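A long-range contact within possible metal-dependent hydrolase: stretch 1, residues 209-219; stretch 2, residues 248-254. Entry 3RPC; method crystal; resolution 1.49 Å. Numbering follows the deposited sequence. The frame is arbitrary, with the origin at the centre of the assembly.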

# COMPACT_ATOMS: atom_id res chain seq x y z
N ASP A 209 -12.69 -14.28 -4.21
CA ASP A 209 -11.73 -13.51 -5.00
C ASP A 209 -11.54 -14.08 -6.40
O ASP A 209 -11.34 -13.33 -7.35
CB ASP A 209 -10.41 -13.44 -4.24
CG ASP A 209 -10.61 -12.96 -2.82
OD1 ASP A 209 -10.70 -11.73 -2.63
OD2 ASP A 209 -10.76 -13.80 -1.91
N ILE A 210 -11.58 -15.40 -6.52
CA ILE A 210 -11.46 -16.00 -7.84
C ILE A 210 -12.63 -15.56 -8.71
O ILE A 210 -12.44 -15.18 -9.86
CB ILE A 210 -11.43 -17.53 -7.75
CG1 ILE A 210 -10.20 -17.98 -6.96
CG2 ILE A 210 -11.45 -18.15 -9.15
CD1 ILE A 210 -10.10 -19.50 -6.83
N GLY A 211 -13.84 -15.60 -8.17
CA GLY A 211 -14.99 -15.18 -8.95
C GLY A 211 -14.86 -13.72 -9.35
O GLY A 211 -15.16 -13.34 -10.48
N ARG A 212 -14.38 -12.90 -8.42
CA ARG A 212 -14.28 -11.46 -8.67
C ARG A 212 -13.21 -11.20 -9.72
O ARG A 212 -13.35 -10.31 -10.56
CB ARG A 212 -13.97 -10.70 -7.38
CG ARG A 212 -14.10 -9.18 -7.51
CD ARG A 212 -13.78 -8.48 -6.20
NE ARG A 212 -14.60 -8.98 -5.09
CZ ARG A 212 -14.11 -9.66 -4.06
NH1 ARG A 212 -12.80 -9.88 -3.96
NH2 ARG A 212 -14.92 -10.10 -3.10
N MSE A 213 -12.13 -11.98 -9.68
CA MSE A 213 -11.05 -11.78 -10.64
C MSE A 213 -11.51 -12.08 -12.06
O MSE A 213 -11.08 -11.42 -13.02
CB MSE A 213 -9.83 -12.66 -10.30
CG MSE A 213 -8.57 -12.32 -11.09
SE MSE A 213 -7.91 -10.55 -10.61
CE MSE A 213 -7.18 -10.92 -8.89
N VAL A 214 -12.37 -13.08 -12.21
CA VAL A 214 -12.86 -13.45 -13.53
C VAL A 214 -13.75 -12.35 -14.10
O VAL A 214 -13.73 -12.08 -15.30
CB VAL A 214 -13.61 -14.80 -13.47
CG1 VAL A 214 -14.38 -15.03 -14.77
CG2 VAL A 214 -12.63 -15.94 -13.20
N VAL A 215 -14.52 -11.70 -13.23
CA VAL A 215 -15.34 -10.57 -13.65
C VAL A 215 -14.45 -9.39 -14.04
O VAL A 215 -14.67 -8.74 -15.07
CB VAL A 215 -16.31 -10.13 -12.55
CG1 VAL A 215 -17.02 -8.83 -12.93
CG2 VAL A 215 -17.32 -11.24 -12.26
N ARG A 216 -13.43 -9.12 -13.23
CA ARG A 216 -12.59 -7.96 -13.50
C ARG A 216 -11.74 -8.13 -14.76
O ARG A 216 -11.57 -7.18 -15.53
CB ARG A 216 -11.69 -7.62 -12.31
CG ARG A 216 -11.09 -6.21 -12.36
CD ARG A 216 -12.12 -5.13 -12.04
NE ARG A 216 -12.47 -5.13 -10.63
CZ ARG A 216 -13.59 -5.63 -10.13
NH1 ARG A 216 -13.80 -5.61 -8.82
NH2 ARG A 216 -14.51 -6.16 -10.93
N LYS A 217 -11.23 -9.34 -14.97
CA LYS A 217 -10.32 -9.62 -16.07
C LYS A 217 -10.77 -10.86 -16.82
O LYS A 217 -10.17 -11.93 -16.68
CB LYS A 217 -8.89 -9.80 -15.54
CG LYS A 217 -8.30 -8.53 -14.95
CD LYS A 217 -8.12 -7.47 -16.04
CE LYS A 217 -7.44 -6.23 -15.50
NZ LYS A 217 -7.49 -5.11 -16.48
N PRO A 218 -11.83 -10.73 -17.64
CA PRO A 218 -12.43 -11.89 -18.31
C PRO A 218 -11.51 -12.59 -19.30
O PRO A 218 -11.78 -13.74 -19.66
CB PRO A 218 -13.62 -11.28 -19.06
CG PRO A 218 -13.88 -9.98 -18.41
CD PRO A 218 -12.56 -9.48 -17.91
N GLU A 219 -10.45 -11.93 -19.75
CA GLU A 219 -9.56 -12.55 -20.72
C GLU A 219 -8.27 -13.09 -20.12
O GLU A 219 -7.46 -13.69 -20.82
CB GLU A 219 -9.24 -11.57 -21.86
CG GLU A 219 -10.46 -11.23 -22.70
CD GLU A 219 -10.45 -9.80 -23.18
OE1 GLU A 219 -11.43 -9.07 -22.90
OE2 GLU A 219 -9.47 -9.40 -23.85
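Stretch 2 (248-254) NIESHVA

The imidazole of His252 is held at the C-terminal end of the helix by two quite different neighbours: a methyl group over one face and a backbone carbonyl at its edge. Val214 CG1 lies 4.0 Å from the ring centroid, 17° off the ring normal, a CH-pi contact, while Pro218 O approaches near the ring plane, 3.0 Å from His252 CE1. A water bridges the same region, donating to Lys217 O at 2.8 Å and hydrogen-bonded to His252 ND1 at 2.8 Å.

Stretch 2 packs on the helix through side chains, with no clear direct hydrogen bond between the two. It runs across the helix rather than along it, with Val253 CA 7.9 Å from Ile210 CA and His252 CA 6.8 Å from Val214 CA. Residues 250-252 adopt helical phi/psi, and this turn is closed by His252 N donating to Ile249 O at 3.0 Å; the chain then extends into a strand at Val253. The turn brings Ile249, His252 and Val253 to bear on the helix together. Val214 is central: its CG1 lies 3.9 Å from Ile249 CG2, and its CG2 3.8 Å from both His252 CB and Val253 CG2. One turn earlier, Ile210 CG2 packs 3.6 Å from Val253 CG2. At Gly211, which has no side chain, Ile249 CD1 comes within 4.3 Å of the backbone CA.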

# COMPACT_ATOMS: atom_id res chain seq x y z
N ASN A 248 -19.21 -22.03 -13.77
CA ASN A 248 -18.94 -22.08 -15.21
C ASN A 248 -17.73 -21.25 -15.61
O ASN A 248 -17.70 -20.67 -16.70
CB ASN A 248 -20.17 -21.61 -15.98
CG ASN A 248 -21.43 -22.30 -15.50
OD1 ASN A 248 -21.57 -23.51 -15.65
ND2 ASN A 248 -22.35 -21.53 -14.92
N ILE A 249 -16.73 -21.21 -14.74
CA ILE A 249 -15.52 -20.43 -15.03
C ILE A 249 -14.25 -21.26 -15.13
O ILE A 249 -13.13 -20.74 -14.99
CB ILE A 249 -15.36 -19.27 -14.02
CG1 ILE A 249 -15.37 -19.78 -12.58
CG2 ILE A 249 -16.47 -18.24 -14.23
CD1 ILE A 249 -15.16 -18.68 -11.51
N GLU A 250 -14.41 -22.56 -15.39
CA GLU A 250 -13.25 -23.44 -15.51
C GLU A 250 -12.29 -23.04 -16.63
O GLU A 250 -11.09 -23.29 -16.53
CB GLU A 250 -13.71 -24.88 -15.73
CG GLU A 250 -14.29 -25.51 -14.50
CD GLU A 250 -15.01 -26.80 -14.80
OE1 GLU A 250 -14.84 -27.77 -14.03
OE2 GLU A 250 -15.77 -26.84 -15.79
N SER A 251 -12.81 -22.44 -17.70
CA SER A 251 -11.94 -22.03 -18.80
C SER A 251 -11.05 -20.85 -18.42
O SER A 251 -10.05 -20.57 -19.09
CB SER A 251 -12.76 -21.67 -20.04
OG SER A 251 -13.40 -22.81 -20.58
N HIS A 252 -11.42 -20.16 -17.34
CA HIS A 252 -10.70 -18.97 -16.89
C HIS A 252 -9.69 -19.26 -15.79
O HIS A 252 -8.74 -18.50 -15.60
CB HIS A 252 -11.68 -17.93 -16.33
CG HIS A 252 -12.67 -17.42 -17.33
ND1 HIS A 252 -12.55 -16.19 -17.94
CD2 HIS A 252 -13.80 -17.98 -17.82
CE1 HIS A 252 -13.57 -16.01 -18.76
NE2 HIS A 252 -14.35 -17.08 -18.70
N VAL A 253 -9.91 -20.34 -15.04
CA VAL A 253 -9.16 -20.59 -13.81
C VAL A 253 -8.49 -21.97 -13.81
O VAL A 253 -9.18 -23.00 -13.87
CB VAL A 253 -10.07 -20.53 -12.57
CG1 VAL A 253 -9.24 -20.74 -11.30
CG2 VAL A 253 -10.81 -19.19 -12.53
N ALA A 254 -7.16 -21.97 -13.74
CA ALA A 254 -6.40 -23.21 -13.63
C ALA A 254 -6.09 -23.48 -12.16
O ALA A 254 -5.84 -22.55 -11.38
CB ALA A 254 -5.11 -23.11 -14.42
O HOH W 1 -10.50 -14.71 -16.65